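Local atomic coordinates of CRISPR protein (Archaeoglobus fulgidus, PDB entry 4MJK), a protein that probably serves as the Cas5 subunit of an archaeal type I-A Cascade, the RNA-guided CRISPR complex that recognises invading nucleic acid. Residues P26-Y30 against P78-S82; I174-F180 against E258-G262; R195-Y201 against V226-I232. All blocks are in the same frame, centred on the assembly; numbering follows the deposited sequence.

Contact 1: residues P26-Y30 against P78-S82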
loop_
_atom_site.group_PDB
_atom_site.type_symbol
_atom_site.label_atom_id
_atom_site.label_comp_id
_atom_site.label_asym_id
_atom_site.label_seq_id
_atom_site.Cartn_x
_atom_site.Cartn_y
_atom_site.Cartn_z
ATOM N N PRO A 26 -14.364 -5.816 11.886
ATOM C CA PRO A 26 -14.316 -6.407 10.535
ATOM C C PRO A 26 -13.261 -5.771 9.630
ATOM O O PRO A 26 -13.023 -6.259 8.517
ATOM C CB PRO A 26 -15.728 -6.158 9.987
ATOM C CG PRO A 26 -16.194 -4.939 10.714
ATOM C CD PRO A 26 -15.573 -4.999 12.097
ATOM N N SER A 27 -12.670 -4.672 10.095
ATOM C CA SER A 27 -11.513 -4.051 9.445
ATOM C C SER A 27 -10.697 -3.343 10.534
ATOM O O SER A 27 -11.179 -3.161 11.659
ATOM C CB SER A 27 -11.959 -3.061 8.381
ATOM O OG SER A 27 -12.769 -2.052 8.956
ATOM N N PHE A 28 -9.465 -2.964 10.217
ATOM C CA PHE A 28 -8.554 -2.472 11.251
ATOM C C PHE A 28 -7.903 -1.167 10.833
ATOM O O PHE A 28 -7.293 -1.090 9.773
ATOM C CB PHE A 28 -7.429 -3.476 11.508
ATOM C CG PHE A 28 -7.866 -4.756 12.157
ATOM C CD1 PHE A 28 -8.601 -4.746 13.331
ATOM C CD2 PHE A 28 -7.521 -5.983 11.592
ATOM C CE1 PHE A 28 -9.002 -5.937 13.929
ATOM C CE2 PHE A 28 -7.914 -7.173 12.179
ATOM C CZ PHE A 28 -8.653 -7.152 13.349
ATOM N N TYR A 29 -7.996 -0.149 11.676
ATOM C CA TYR A 29 -7.166 1.038 11.472
ATOM C C TYR A 29 -5.686 0.685 11.716
ATOM O O TYR A 29 -4.793 1.169 11.002
ATOM C CB TYR A 29 -7.602 2.175 12.403
ATOM C CG TYR A 29 -8.932 2.812 12.056
ATOM C CD1 TYR A 29 -9.027 3.762 11.042
ATOM C CD2 TYR A 29 -10.088 2.488 12.762
ATOM C CE1 TYR A 29 -10.246 4.364 10.731
ATOM C CE2 TYR A 29 -11.313 3.093 12.462
ATOM C CZ TYR A 29 -11.380 4.023 11.445
ATOM O OH TYR A 29 -12.575 4.626 11.133
ATOM N N TYR A 30 -5.423 -0.171 12.710
ATOM C CA TYR A 30 -4.037 -0.511 13.061
ATOM C C TYR A 30 -3.778 -2.004 13.165
ATOM O O TYR A 30 -4.691 -2.779 13.397
ATOM C CB TYR A 30 -3.651 0.116 14.405
ATOM C CG TYR A 30 -3.569 1.608 14.368
ATOM C CD1 TYR A 30 -2.484 2.241 13.771
ATOM C CD2 TYR A 30 -4.579 2.396 14.926
ATOM C CE1 TYR A 30 -2.403 3.618 13.722
ATOM C CE2 TYR A 30 -4.504 3.773 14.885
ATOM C CZ TYR A 30 -3.401 4.382 14.281
ATOM O OH TYR A 30 -3.299 5.762 14.222
ATOM N N PRO A 78 -4.292 6.004 8.845
ATOM C CA PRO A 78 -4.676 4.757 8.157
ATOM C C PRO A 78 -5.785 4.977 7.142
ATOM O O PRO A 78 -6.647 5.841 7.321
ATOM C CB PRO A 78 -5.194 3.864 9.289
ATOM C CG PRO A 78 -4.781 4.582 10.596
ATOM C CD PRO A 78 -4.733 6.028 10.248
ATOM N N LEU A 79 -5.769 4.200 6.070
ATOM C CA LEU A 79 -6.843 4.279 5.093
ATOM C C LEU A 79 -7.260 2.843 4.829
ATOM O O LEU A 79 -6.566 2.117 4.132
ATOM C CB LEU A 79 -6.343 4.966 3.809
ATOM C CG LEU A 79 -7.344 5.090 2.661
ATOM C CD1 LEU A 79 -8.489 6.017 3.043
ATOM C CD2 LEU A 79 -6.647 5.585 1.372
ATOM N N ARG A 80 -8.362 2.419 5.436
ATOM C CA ARG A 80 -8.780 1.028 5.335
ATOM C C ARG A 80 -9.307 0.776 3.931
ATOM O O ARG A 80 -9.862 1.678 3.303
ATOM C CB ARG A 80 -9.859 0.722 6.369
ATOM C CG ARG A 80 -9.417 0.978 7.797
ATOM C CD ARG A 80 -10.608 0.921 8.732
ATOM N NE ARG A 80 -11.586 1.949 8.399
ATOM C CZ ARG A 80 -12.844 1.949 8.829
ATOM N NH1 ARG A 80 -13.281 0.964 9.612
ATOM N NH2 ARG A 80 -13.669 2.924 8.466
ATOM N N TYR A 81 -9.142 -0.440 3.423
ATOM C CA TYR A 81 -9.696 -0.700 2.099
ATOM C C TYR A 81 -11.216 -0.604 2.141
ATOM O O TYR A 81 -11.864 -0.324 1.133
ATOM C CB TYR A 81 -9.206 -2.024 1.512
ATOM C CG TYR A 81 -8.121 -1.803 0.482
ATOM C CD1 TYR A 81 -6.782 -1.857 0.838
ATOM C CD2 TYR A 81 -8.438 -1.501 -0.843
ATOM C CE1 TYR A 81 -5.786 -1.637 -0.097
ATOM C CE2 TYR A 81 -7.443 -1.276 -1.794
ATOM C CZ TYR A 81 -6.121 -1.344 -1.406
ATOM O OH TYR A 81 -5.115 -1.140 -2.321
ATOM N N SER A 82 -11.792 -0.794 3.323
ATOM C CA SER A 82 -13.229 -0.579 3.446
ATOM C C SER A 82 -13.582 0.893 3.194
ATOM O O SER A 82 -14.614 1.172 2.585
ATOM C CB SER A 82 -13.788 -1.108 4.781
ATOM O OG SER A 82 -13.488 -0.249 5.859
#

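Contact 2: residues I174-F180 against E258-G262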
loop_
_atom_site.group_PDB
_atom_site.type_symbol
_atom_site.label_atom_id
_atom_site.label_comp_id
_atom_site.label_asym_id
_atom_site.label_seq_id
_atom_site.Cartn_x
_atom_site.Cartn_y
_atom_site.Cartn_z
ATOM N N ILE A 174 -4.451 10.660 34.194
ATOM C CA ILE A 174 -3.219 10.762 33.424
ATOM C C ILE A 174 -3.553 11.284 32.042
ATOM O O ILE A 174 -4.706 11.245 31.625
ATOM C CB ILE A 174 -2.484 9.386 33.292
ATOM C CG1 ILE A 174 -3.402 8.312 32.713
ATOM C CG2 ILE A 174 -1.950 8.911 34.632
ATOM C CD1 ILE A 174 -3.305 8.157 31.208
ATOM N N SER A 175 -2.557 11.789 31.329
ATOM C CA SER A 175 -2.759 12.093 29.915
ATOM C C SER A 175 -1.973 11.074 29.080
ATOM O O SER A 175 -0.907 10.620 29.490
ATOM C CB SER A 175 -2.318 13.514 29.588
ATOM O OG SER A 175 -0.943 13.664 29.880
ATOM N N THR A 176 -2.514 10.693 27.929
ATOM C CA THR A 176 -1.854 9.701 27.072
ATOM C C THR A 176 -2.110 10.031 25.619
ATOM O O THR A 176 -3.156 10.579 25.277
ATOM C CB THR A 176 -2.290 8.227 27.376
ATOM O OG1 THR A 176 -1.506 7.311 26.591
ATOM C CG2 THR A 176 -3.769 7.997 27.067
ATOM N N ASP A 177 -1.129 9.747 24.773
ATOM C CA ASP A 177 -1.327 9.836 23.337
ATOM C C ASP A 177 -1.134 8.460 22.692
ATOM O O ASP A 177 -1.010 8.353 21.477
ATOM C CB ASP A 177 -0.444 10.925 22.694
ATOM C CG ASP A 177 1.025 10.754 22.988
ATOM O OD1 ASP A 177 1.442 9.675 23.416
ATOM O OD2 ASP A 177 1.791 11.710 22.761
ATOM N N TYR A 178 -1.140 7.414 23.522
ATOM C CA TYR A 178 -1.147 6.028 23.033
ATOM C C TYR A 178 -2.520 5.389 23.118
ATOM O O TYR A 178 -3.315 5.723 24.004
ATOM C CB TYR A 178 -0.209 5.170 23.866
ATOM C CG TYR A 178 1.249 5.405 23.598
ATOM C CD1 TYR A 178 1.954 6.357 24.323
ATOM C CD2 TYR A 178 1.923 4.659 22.644
ATOM C CE1 TYR A 178 3.302 6.576 24.105
ATOM C CE2 TYR A 178 3.271 4.870 22.403
ATOM C CZ TYR A 178 3.955 5.827 23.150
ATOM O OH TYR A 178 5.284 6.043 22.933
ATOM N N SER A 179 -2.776 4.429 22.229
ATOM C CA SER A 179 -3.979 3.620 22.318
ATOM C C SER A 179 -4.063 2.983 23.702
ATOM O O SER A 179 -3.045 2.810 24.383
ATOM C CB SER A 179 -3.973 2.535 21.222
ATOM O OG SER A 179 -2.949 1.571 21.470
ATOM N N PHE A 180 -5.270 2.627 24.129
ATOM C CA PHE A 180 -5.432 1.975 25.414
ATOM C C PHE A 180 -6.675 1.107 25.453
ATOM O O PHE A 180 -7.651 1.378 24.763
ATOM C CB PHE A 180 -5.497 3.013 26.532
ATOM C CG PHE A 180 -6.569 4.057 26.335
ATOM C CD1 PHE A 180 -6.301 5.221 25.613
ATOM C CD2 PHE A 180 -7.840 3.882 26.884
ATOM C CE1 PHE A 180 -7.268 6.186 25.441
ATOM C CE2 PHE A 180 -8.822 4.854 26.720
ATOM C CZ PHE A 180 -8.536 6.000 25.991
ATOM N N GLU A 258 6.218 9.509 27.989
ATOM C CA GLU A 258 5.436 8.461 27.338
ATOM C C GLU A 258 4.603 7.719 28.371
ATOM O O GLU A 258 5.140 7.196 29.353
ATOM C CB GLU A 258 6.344 7.469 26.620
ATOM C CG GLU A 258 7.441 8.100 25.742
ATOM C CD GLU A 258 6.886 8.889 24.559
ATOM O OE1 GLU A 258 6.030 8.355 23.819
ATOM O OE2 GLU A 258 7.313 10.050 24.365
ATOM N N VAL A 259 3.297 7.669 28.146
ATOM C CA VAL A 259 2.391 6.993 29.068
ATOM C C VAL A 259 1.517 5.974 28.348
ATOM O O VAL A 259 0.854 6.289 27.369
ATOM C CB VAL A 259 1.472 7.992 29.797
ATOM C CG1 VAL A 259 0.597 7.261 30.825
ATOM C CG2 VAL A 259 2.297 9.081 30.476
ATOM N N VAL A 260 1.517 4.738 28.824
ATOM C CA VAL A 260 0.631 3.760 28.236
ATOM C C VAL A 260 -0.190 3.063 29.324
ATOM O O VAL A 260 0.298 2.800 30.414
ATOM C CB VAL A 260 1.404 2.737 27.390
ATOM C CG1 VAL A 260 2.300 1.851 28.276
ATOM C CG2 VAL A 260 0.438 1.914 26.567
ATOM N N ILE A 261 -1.444 2.774 29.017
ATOM C CA ILE A 261 -2.339 2.150 29.985
ATOM C C ILE A 261 -2.341 0.639 29.791
ATOM O O ILE A 261 -2.474 0.155 28.671
ATOM C CB ILE A 261 -3.771 2.697 29.836
ATOM C CG1 ILE A 261 -3.804 4.191 30.148
ATOM C CG2 ILE A 261 -4.749 1.960 30.766
ATOM C CD1 ILE A 261 -5.039 4.876 29.605
ATOM N N GLY A 262 -2.183 -0.103 30.882
ATOM C CA GLY A 262 -2.228 -1.554 30.814
ATOM C C GLY A 262 -2.866 -2.145 32.061
ATOM O O GLY A 262 -3.584 -1.460 32.785
HETATM O O HOH W 1 -2.402 4.331 26.666
HETATM O O HOH W 2 1.923 9.527 26.124
#

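Contact 3: residues R195-Y201 against V226-I232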
loop_
_atom_site.group_PDB
_atom_site.type_symbol
_atom_site.label_atom_id
_atom_site.label_comp_id
_atom_site.label_asym_id
_atom_site.label_seq_id
_atom_site.Cartn_x
_atom_site.Cartn_y
_atom_site.Cartn_z
ATOM N N ARG A 195 -9.602 12.872 17.221
ATOM C CA ARG A 195 -9.573 11.588 16.585
ATOM C C ARG A 195 -9.095 10.485 17.517
ATOM O O ARG A 195 -7.917 10.137 17.576
ATOM C CB ARG A 195 -8.911 11.631 15.218
ATOM C CG ARG A 195 -9.839 12.249 14.178
ATOM C CD ARG A 195 -11.066 11.376 13.969
ATOM N NE ARG A 195 -10.983 10.685 12.685
ATOM C CZ ARG A 195 -11.649 9.578 12.369
ATOM N NH1 ARG A 195 -12.460 9.006 13.246
ATOM N NH2 ARG A 195 -11.497 9.040 11.169
ATOM N N TRP A 196 -10.069 9.968 18.254
ATOM C CA TRP A 196 -9.936 8.741 19.005
ATOM C C TRP A 196 -11.054 7.786 18.579
ATOM O O TRP A 196 -12.230 7.981 18.915
ATOM C CB TRP A 196 -10.006 9.022 20.498
ATOM C CG TRP A 196 -8.763 9.697 20.982
ATOM C CD1 TRP A 196 -8.501 11.051 20.985
ATOM C CD2 TRP A 196 -7.587 9.057 21.479
ATOM N NE1 TRP A 196 -7.245 11.280 21.492
ATOM C CE2 TRP A 196 -6.660 10.074 21.795
ATOM C CE3 TRP A 196 -7.229 7.718 21.707
ATOM C CZ2 TRP A 196 -5.400 9.794 22.324
ATOM C CZ3 TRP A 196 -5.988 7.445 22.234
ATOM C CH2 TRP A 196 -5.083 8.479 22.538
ATOM N N GLU A 197 -10.681 6.757 17.837
ATOM C CA GLU A 197 -11.641 5.781 17.362
ATOM C C GLU A 197 -11.751 4.602 18.338
ATOM O O GLU A 197 -11.115 4.612 19.390
ATOM C CB GLU A 197 -11.241 5.310 15.965
ATOM C CG GLU A 197 -11.995 6.028 14.860
ATOM C CD GLU A 197 -13.377 5.438 14.634
ATOM O OE1 GLU A 197 -14.047 5.861 13.666
ATOM O OE2 GLU A 197 -13.794 4.549 15.419
ATOM N N PHE A 198 -12.586 3.623 17.987
ATOM C CA PHE A 198 -12.771 2.395 18.747
ATOM C C PHE A 198 -12.380 1.234 17.838
ATOM O O PHE A 198 -12.658 1.254 16.633
ATOM C CB PHE A 198 -14.251 2.176 19.115
ATOM C CG PHE A 198 -14.814 3.180 20.094
ATOM C CD1 PHE A 198 -14.956 2.854 21.434
ATOM C CD2 PHE A 198 -15.199 4.447 19.668
ATOM C CE1 PHE A 198 -15.477 3.768 22.334
ATOM C CE2 PHE A 198 -15.725 5.374 20.567
ATOM C CZ PHE A 198 -15.865 5.028 21.897
ATOM N N GLU A 199 -11.788 0.195 18.410
ATOM C CA GLU A 199 -11.452 -0.965 17.608
ATOM C C GLU A 199 -11.399 -2.186 18.512
ATOM O O GLU A 199 -10.908 -2.101 19.633
ATOM C CB GLU A 199 -10.111 -0.729 16.899
ATOM C CG GLU A 199 -9.717 -1.799 15.885
ATOM C CD GLU A 199 -9.049 -1.176 14.660
ATOM O OE1 GLU A 199 -9.782 -0.687 13.776
ATOM O OE2 GLU A 199 -7.796 -1.150 14.611
ATOM N N VAL A 200 -11.939 -3.310 18.050
ATOM C CA VAL A 200 -11.954 -4.532 18.866
ATOM C C VAL A 200 -10.938 -5.534 18.356
ATOM O O VAL A 200 -10.960 -5.890 17.171
ATOM C CB VAL A 200 -13.347 -5.204 18.892
ATOM C CG1 VAL A 200 -13.304 -6.483 19.740
ATOM C CG2 VAL A 200 -14.393 -4.217 19.420
ATOM N N TYR A 201 -10.055 -5.984 19.253
ATOM C CA TYR A 201 -8.954 -6.892 18.903
ATOM C C TYR A 201 -9.040 -8.183 19.708
ATOM O O TYR A 201 -9.719 -8.231 20.729
ATOM C CB TYR A 201 -7.606 -6.253 19.263
ATOM C CG TYR A 201 -7.300 -4.922 18.595
ATOM C CD1 TYR A 201 -7.161 -3.760 19.349
ATOM C CD2 TYR A 201 -7.140 -4.832 17.219
ATOM C CE1 TYR A 201 -6.877 -2.545 18.746
ATOM C CE2 TYR A 201 -6.860 -3.622 16.603
ATOM C CZ TYR A 201 -6.725 -2.478 17.373
ATOM O OH TYR A 201 -6.448 -1.261 16.773
ATOM N N VAL A 226 -10.840 -7.587 23.276
ATOM C CA VAL A 226 -10.706 -6.385 24.087
ATOM C C VAL A 226 -11.029 -5.145 23.240
ATOM O O VAL A 226 -10.649 -5.064 22.073
ATOM C CB VAL A 226 -9.271 -6.260 24.673
ATOM C CG1 VAL A 226 -8.231 -6.251 23.556
ATOM C CG2 VAL A 226 -9.137 -5.009 25.506
ATOM N N LEU A 227 -11.741 -4.198 23.829
ATOM C CA LEU A 227 -12.054 -2.939 23.176
ATOM C C LEU A 227 -10.941 -1.931 23.453
ATOM O O LEU A 227 -10.567 -1.750 24.607
ATOM C CB LEU A 227 -13.380 -2.406 23.719
ATOM C CG LEU A 227 -13.792 -1.025 23.198
ATOM C CD1 LEU A 227 -14.070 -1.062 21.708
ATOM C CD2 LEU A 227 -14.997 -0.492 23.973
ATOM N N TYR A 228 -10.400 -1.301 22.401
ATOM C CA TYR A 228 -9.364 -0.272 22.553
ATOM C C TYR A 228 -9.858 1.057 22.025
ATOM O O TYR A 228 -10.631 1.096 21.063
ATOM C CB TYR A 228 -8.115 -0.625 21.727
ATOM C CG TYR A 228 -6.981 -1.263 22.493
ATOM C CD1 TYR A 228 -7.124 -2.508 23.061
ATOM C CD2 TYR A 228 -5.755 -0.607 22.638
ATOM C CE1 TYR A 228 -6.083 -3.107 23.758
ATOM C CE2 TYR A 228 -4.703 -1.197 23.322
ATOM C CZ TYR A 228 -4.876 -2.450 23.884
ATOM O OH TYR A 228 -3.836 -3.046 24.583
ATOM N N ARG A 229 -9.378 2.145 22.621
ATOM C CA ARG A 229 -9.472 3.452 21.991
ATOM C C ARG A 229 -8.138 3.649 21.275
ATOM O O ARG A 229 -7.100 3.269 21.803
ATOM C CB ARG A 229 -9.704 4.563 23.018
ATOM C CG ARG A 229 -11.006 4.424 23.791
ATOM C CD ARG A 229 -12.249 4.417 22.887
ATOM N NE ARG A 229 -12.444 5.635 22.093
ATOM C CZ ARG A 229 -13.205 6.667 22.464
ATOM N NH1 ARG A 229 -13.834 6.654 23.636
ATOM N NH2 ARG A 229 -13.344 7.717 21.666
ATOM N N ILE A 230 -8.180 4.190 20.060
ATOM C CA ILE A 230 -6.980 4.315 19.232
ATOM C C ILE A 230 -6.908 5.721 18.668
ATOM O O ILE A 230 -7.926 6.273 18.227
ATOM C CB ILE A 230 -6.977 3.292 18.049
ATOM C CG1 ILE A 230 -8.298 3.357 17.277
ATOM C CG2 ILE A 230 -6.762 1.863 18.578
ATOM C CD1 ILE A 230 -8.336 2.543 15.984
ATOM N N PRO A 231 -5.710 6.314 18.672
ATOM C CA PRO A 231 -5.604 7.673 18.138
ATOM C C PRO A 231 -5.462 7.667 16.612
ATOM O O PRO A 231 -4.807 6.779 16.044
ATOM C CB PRO A 231 -4.326 8.194 18.786
ATOM C CG PRO A 231 -3.451 6.960 18.904
ATOM C CD PRO A 231 -4.423 5.816 19.196
ATOM N N ILE A 232 -6.080 8.657 15.973
ATOM C CA ILE A 232 -6.027 8.829 14.532
ATOM C C ILE A 232 -5.566 10.263 14.269
ATOM O O ILE A 232 -6.266 11.233 14.560
ATOM C CB ILE A 232 -7.400 8.614 13.870
ATOM C CG1 ILE A 232 -7.999 7.241 14.245
ATOM C CG2 ILE A 232 -7.300 8.842 12.352
ATOM C CD1 ILE A 232 -7.464 6.101 13.474
#

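Contact 1: residues P26-Y30 against P78-S82
Arg80 lies flat over one face of the Tyr29 ring, guanidinium and ring planes 15° apart and their centres separated by 4.2 Å. The overlap is displaced: CD of Arg80 sits almost above the middle of the ring, 4.0 Å from its centroid, while the charged end slides toward the phenol oxygen, making an off-centre cation-pi contact. A bend at chi3 (-62°) lays the end of the arginine along the ring. Behind the guanidinium, Ser82 OG covers the opposite face, so the group is sandwiched between phenol and hydroxyl. Ser27 adds a weak hydrogen bond, Arg80 NH1 to Ser27 OG at 3.1 Å with a bent N-H...O angle of 124°.

Pro78 supplies the apolar half. Its CG stands over the face of Tyr30, 3.9 Å from CZ, and also meets CB of Tyr29 at 4.1 Å; CB of Pro78 lies 3.2 Å from the carbonyl oxygen of Tyr29.

The contact joins the loop leading into helix 33-46 to an outermost strand, 76-80, of a small antiparallel sheet. Arg80 occupies the N-cap position of helix 81-87, and the two segments run in nearly opposite directions.

Farther out, a salt bridge from Arg80 NH2 to Asp83 fixes the guanidinium from within that helix. Tyr30 is oriented by its OH, hydrogen-bonded to the carbonyl of Pro231, and by an edge-to-face meeting with Trp71. Leu79, and Tyr81 at the start of the helix, pack against the second subunit, where Tyr81 OH hydrogen-bonds to Leu118 O of that chain.

Contact 2: residues I174-F180 against E258-G262
The Tyr178 ring meets Glu258 at its edge, near the ring plane, where OH donates a 2.6 Å hydrogen bond to OE1; the carboxylate stands almost perpendicular to the ring (89°) and is approached on its anti side. Phe131 makes an edge-to-face pair with the same tyrosine. The Phe180 ring has the carbonyl oxygen of Tyr178 at its edge, in plane, and CD1 of Ile261 obliquely placed, 3.6 Å from Phe180 CB.

Strand 174-176 crosses segment 258-262, part of an outermost strand of the six-stranded antiparallel sheet, at 101°, too steeply for ordinary strand pairing. Thr176 bridges the crossing instead. With OG1 anti to the backbone N (chi1 -174°), it donates to Val259 O at 2.7 Å from above the carbonyl plane, and accepts from Tyr178 N in an ST turn. Water 1 donates to Thr176 OG1 and to Ser179 O, and accepts from Ile261 N. In the apolar part, CD1 of Ile174 touches CG1 of Val259 and CD1 of Ile261, each at 4.0 Å.

Lys72 forms salt bridges to both Asp177 and Glu258, whose OD1 and OE1 are 4.8 Å apart; its positive charge probably offsets their mutual repulsion and favours an ionised Glu258 as acceptor for the tyrosine.

Contact 3: residues R195-Y201 against V226-I232
Strands 196-202 and 225-231 form an antiparallel beta pair, in register from Trp196 opposite Pro231 to Tyr201 opposite Val226, within a three-stranded sheet where 225-231 is central. Paired backbone hydrogen bonds join Glu197 to Ile230, Glu199 to Tyr228 and Tyr201 to Val226; Ile232 N to Arg195 O extends them past the strand end.

Arg229 provides the cationic contact. Its guanidinium stacks on Phe198, planes 17° apart, with Arg229 CZ 3.6 Å from the centroid of the Phe198 ring. Bends at chi2 and chi3 fold the chain across onto strand 196-202, where NH2 donates to Trp196 O (3.0 Å, 170°) and NE to Glu197 O (3.2 Å), both acceptors lying in the guanidinium plane. Two edge bonds and one covered face thus fix its rotation.

On the sheet face carrying Trp196, Phe198, Leu227 and Arg229, Pro231 CB rests over the six-membered ring of Trp196, 3.8 Å from its centroid, and Leu227 CD1 reaches the edge of Phe198. On the face carrying Glu199, Tyr201, Tyr228 and Ile230, the edge of Tyr201 turns toward the face of Tyr228, planes at 72°, and CD1 of Ile230 packs on CB of Glu199. Tyr201 OH donates to Glu199 OE2 at 2.6 Å, and that carboxylate also receives the backbone N-H groups of Tyr29 and Tyr30.

Glu197 O is gripped twice, Ile230 N (3.0 Å) and Arg229 NE reaching it from opposite faces of its carbonyl plane.

Overall arrangement
Contact 3 lies between the other two, its centre about 12 Å from each, while the centres of contacts 1 and 2 are about 22 Å apart and their nearest atoms about 6 Å. It adjoins contact 1 through Tyr30 OH and Pro231 O, 2.6 Å apart, and through Tyr29 N and Glu199 OE1, 2.8 Å apart. Toward contact 2, Phe180 O and Arg229 N are 2.9 Å apart, continuing the sheet from 225-231 to strand 180-181. In sequence, contact 3 is nested within the loop closed by contact 2, whereas contact 1 closes before either opens. Trp71 meets Tyr30, Tyr201 and Tyr228 and is hydrogen-bonded to Ser179, touching all three contacts.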